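Local coordinates for protein nucleoside-diphosphate-sugar pyrophosphorylase (Vibrio cholerae, PDB 4EVW) that probably transfers a nucleotidyl group from a nucleoside triphosphate to a sugar phosphate, making a nucleoside-diphosphate sugar and releasing pyrophosphate, at residues F33-N38 with Q69-K73. The protein carries 1 engineered substitution. Residues are numbered along the deposited sequence; the frame is centred on the assembly and turned at random.
Sequences FEHSVN and QLGIK
N38 and L70 mark the closest backbone approach between 33-38 and 69-73, their CA atoms 7.9 Å apart, so the two segments meet through side chains. L70 makes the largest single contribution, its two methyls serving different neighbours. CD1 lies 4.1 Å from V37 CG1 and comes more loosely to E34 CG (4.4 Å) and to F33 CE2, approaching that ring obliquely. CD2 lies against the carboxamide of N38, 3.4 Å from OD1 and 3.8 Å from ND2; a methyl offers this amide van der Waals contact alone. V37 is the second hub. With CG1 anti to the backbone N (chi1 179°), that methyl is turned to the other segment and meets I72 CD1 at 3.6 Å, the two side chains crossing at about a right angle. Its CG2 sits instead over one face of the F33 ring, 3.6 Å above the plane and offset toward the rim. The extended end of I72 carries CD1 to V37. Between L70 and I72 the chain turns at G71, whose positive phi (90°) belongs to a Schellman motif ending helix 59-70; the turn lets side chains from the helix end and the following loop both face V37. E34 OE1 is hydrogen-bonded to T31 OG1 and has a long, weak ion pair with K66 NZ. Helix 59-70 links the adjacent parallel strands 49-54 and 75-80 in a beta-alpha-beta crossover, as in a Rossmann-like alpha/beta domain; helix 32-37 packs beside its C-terminal end, with V37 and I72 both resting on F49 and F51 of strand 49-54, while F33 also touches V63 and K66 of helix 59-70.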
ATOM      1  N   PHE A  33       2.508   0.315 -13.745  1.00 20.89           N
ATOM      2  CA  PHE A  33       2.615  -0.877 -12.902  1.00 19.97           C
ATOM      3  C   PHE A  33       4.091  -1.199 -12.701  1.00 22.66           C
ATOM      4  O   PHE A  33       4.543  -1.439 -11.581  1.00 20.88           O
ATOM      5  CB  PHE A  33       1.936  -2.077 -13.568  1.00 21.74           C
ATOM      6  CG  PHE A  33       2.185  -3.386 -12.863  1.00 23.23           C
ATOM      7  CD1 PHE A  33       1.463  -3.734 -11.726  1.00 24.01           C
ATOM      8  CD2 PHE A  33       3.144  -4.272 -13.343  1.00 26.03           C
ATOM      9  CE1 PHE A  33       1.694  -4.948 -11.081  1.00 25.18           C
ATOM     10  CE2 PHE A  33       3.381  -5.487 -12.702  1.00 22.72           C
ATOM     11  CZ  PHE A  33       2.653  -5.826 -11.570  1.00 22.36           C
ATOM     12  N   GLU A  34       4.842  -1.198 -13.798  1.00 22.30           N
ATOM     13  CA  GLU A  34       6.271  -1.496 -13.749  1.00 28.37           C
ATOM     14  C   GLU A  34       7.061  -0.441 -12.980  1.00 29.54           C
ATOM     15  O   GLU A  34       7.966  -0.774 -12.213  1.00 24.08           O
ATOM     16  CB  GLU A  34       6.820  -1.636 -15.169  1.00 29.12           C
ATOM     17  CG  GLU A  34       6.316  -2.875 -15.899  1.00 29.31           C
ATOM     18  CD  GLU A  34       6.524  -2.781 -17.399  1.00 37.49           C
ATOM     19  OE1 GLU A  34       5.672  -2.176 -18.085  1.00 32.81           O
ATOM     20  OE2 GLU A  34       7.550  -3.299 -17.888  1.00 39.92           O
ATOM     21  N   HIS A  35       6.733   0.830 -13.196  1.00 24.58           N
ATOM     22  CA  HIS A  35       7.412   1.910 -12.485  1.00 26.65           C
ATOM     23  C   HIS A  35       7.249   1.721 -10.980  1.00 23.11           C
ATOM     24  O   HIS A  35       8.188   1.920 -10.211  1.00 23.68           O
ATOM     25  CB  HIS A  35       6.819   3.268 -12.855  1.00 23.65           C
ATOM     26  CG  HIS A  35       7.301   3.807 -14.165  1.00 33.70           C
ATOM     27  ND1 HIS A  35       8.613   4.164 -14.384  1.00 37.33           N
ATOM     28  CD2 HIS A  35       6.638   4.084 -15.311  1.00 32.29           C
ATOM     29  CE1 HIS A  35       8.739   4.641 -15.610  1.00 34.69           C
ATOM     30  NE2 HIS A  35       7.554   4.603 -16.193  1.00 35.63           N
ATOM     31  N   SER A  36       6.047   1.345 -10.562  1.00 22.00           N
ATOM     32  CA  SER A  36       5.787   1.157  -9.142  1.00 25.24           C
ATOM     33  C   SER A  36       6.431  -0.098  -8.564  1.00 25.59           C
ATOM     34  O   SER A  36       7.100  -0.032  -7.532  1.00 21.48           O
ATOM     35  CB  SER A  36       4.280   1.129  -8.870  1.00 22.24           C
ATOM     36  OG  SER A  36       4.030   0.825  -7.507  1.00 29.46           O
ATOM     37  N   VAL A  37       6.244  -1.237  -9.221  1.00 21.03           N
ATOM     38  CA  VAL A  37       6.811  -2.480  -8.715  1.00 19.60           C
ATOM     39  C   VAL A  37       8.335  -2.477  -8.761  1.00 19.01           C
ATOM     40  O   VAL A  37       8.982  -3.101  -7.920  1.00 20.12           O
ATOM     41  CB  VAL A  37       6.253  -3.701  -9.486  1.00 27.76           C
ATOM     42  CG1 VAL A  37       6.868  -4.992  -8.958  1.00 25.24           C
ATOM     43  CG2 VAL A  37       4.741  -3.748  -9.324  1.00 29.49           C
ATOM     44  N   ASN A  38       8.913  -1.768  -9.727  1.00 19.29           N
ATOM     45  CA  ASN A  38      10.368  -1.706  -9.818  1.00 23.71           C
ATOM     46  C   ASN A  38      10.996  -1.043  -8.600  1.00 22.27           C
ATOM     47  O   ASN A  38      12.208  -1.135  -8.390  1.00 23.06           O
ATOM     48  CB  ASN A  38      10.813  -0.993 -11.095  1.00 23.91           C
ATOM     49  CG  ASN A  38      11.078  -1.967 -12.218  1.00 35.53           C
ATOM     50  OD1 ASN A  38      11.477  -3.104 -11.971  1.00 36.64           O
ATOM     51  ND2 ASN A  38      10.870  -1.531 -13.456  1.00 39.61           N
ATOM     52  N   GLN A  69       8.240 -10.984 -16.474  1.00 25.12           N
ATOM     53  CA  GLN A  69       9.215 -10.250 -17.230  1.00 30.44           C
ATOM     54  C   GLN A  69      10.179  -9.453 -16.364  1.00 29.70           C
ATOM     55  O   GLN A  69      11.354  -9.334 -16.702  1.00 30.40           O
ATOM     56  CB  GLN A  69       8.477  -9.340 -18.176  1.00 32.05           C
ATOM     57  CG  GLN A  69       9.361  -8.646 -19.133  1.00 46.81           C
ATOM     58  CD  GLN A  69       8.547  -7.880 -20.123  1.00 56.47           C
ATOM     59  OE1 GLN A  69       7.318  -7.980 -20.141  1.00 48.57           O
ATOM     60  NE2 GLN A  69       9.217  -7.113 -20.967  1.00 65.84           N
ATOM     61  N   LEU A  70       9.681  -8.902 -15.258  1.00 29.02           N
ATOM     62  CA  LEU A  70      10.513  -8.112 -14.355  1.00 30.60           C
ATOM     63  C   LEU A  70      11.514  -9.001 -13.637  1.00 29.47           C
ATOM     64  O   LEU A  70      12.503  -8.524 -13.080  1.00 29.44           O
ATOM     65  CB  LEU A  70       9.638  -7.395 -13.327  1.00 27.26           C
ATOM     66  CG  LEU A  70       8.862  -6.194 -13.863  1.00 33.85           C
ATOM     67  CD1 LEU A  70       7.830  -5.726 -12.849  1.00 33.87           C
ATOM     68  CD2 LEU A  70       9.844  -5.084 -14.179  1.00 40.39           C
ATOM     69  N   GLY A  71      11.249 -10.300 -13.652  1.00 26.75           N
ATOM     70  CA  GLY A  71      12.134 -11.234 -12.993  1.00 29.17           C
ATOM     71  C   GLY A  71      11.753 -11.482 -11.546  1.00 25.62           C
ATOM     72  O   GLY A  71      12.600 -11.857 -10.744  1.00 23.36           O
ATOM     73  N   ILE A  72      10.489 -11.266 -11.195  1.00 18.86           N
ATOM     74  CA  ILE A  72      10.069 -11.527  -9.820  1.00 18.33           C
ATOM     75  C   ILE A  72       9.958 -13.046  -9.735  1.00 25.76           C
ATOM     76  O   ILE A  72       9.130 -13.658 -10.402  1.00 24.04           O
ATOM     77  CB  ILE A  72       8.718 -10.848  -9.509  1.00 21.30           C
ATOM     78  CG1 ILE A  72       8.878  -9.327  -9.620  1.00 24.98           C
ATOM     79  CG2 ILE A  72       8.263 -11.208  -8.100  1.00 19.86           C
ATOM     80  CD1 ILE A  72       7.596  -8.537  -9.407  1.00 23.25           C
ATOM     81  N   LYS A  73      10.813 -13.648  -8.918  1.00 27.19           N
ATOM     82  CA  LYS A  73      10.865 -15.100  -8.813  1.00 30.19           C
ATOM     83  C   LYS A  73       9.737 -15.798  -8.071  1.00 28.14           C
ATOM     84  O   LYS A  73       9.444 -16.960  -8.348  1.00 27.53           O
ATOM     85  CB  LYS A  73      12.228 -15.509  -8.250  1.00 27.54           C
ATOM     86  CG  LYS A  73      13.375 -15.112  -9.184  1.00 30.94           C
ATOM     87  CD  LYS A  73      13.078 -15.585 -10.614  1.00 35.74           C
ATOM     88  CE  LYS A  73      14.108 -15.098 -11.627  1.00 46.36           C
ATOM     89  NZ  LYS A  73      13.764 -15.553 -13.011  1.00 52.48           N
TER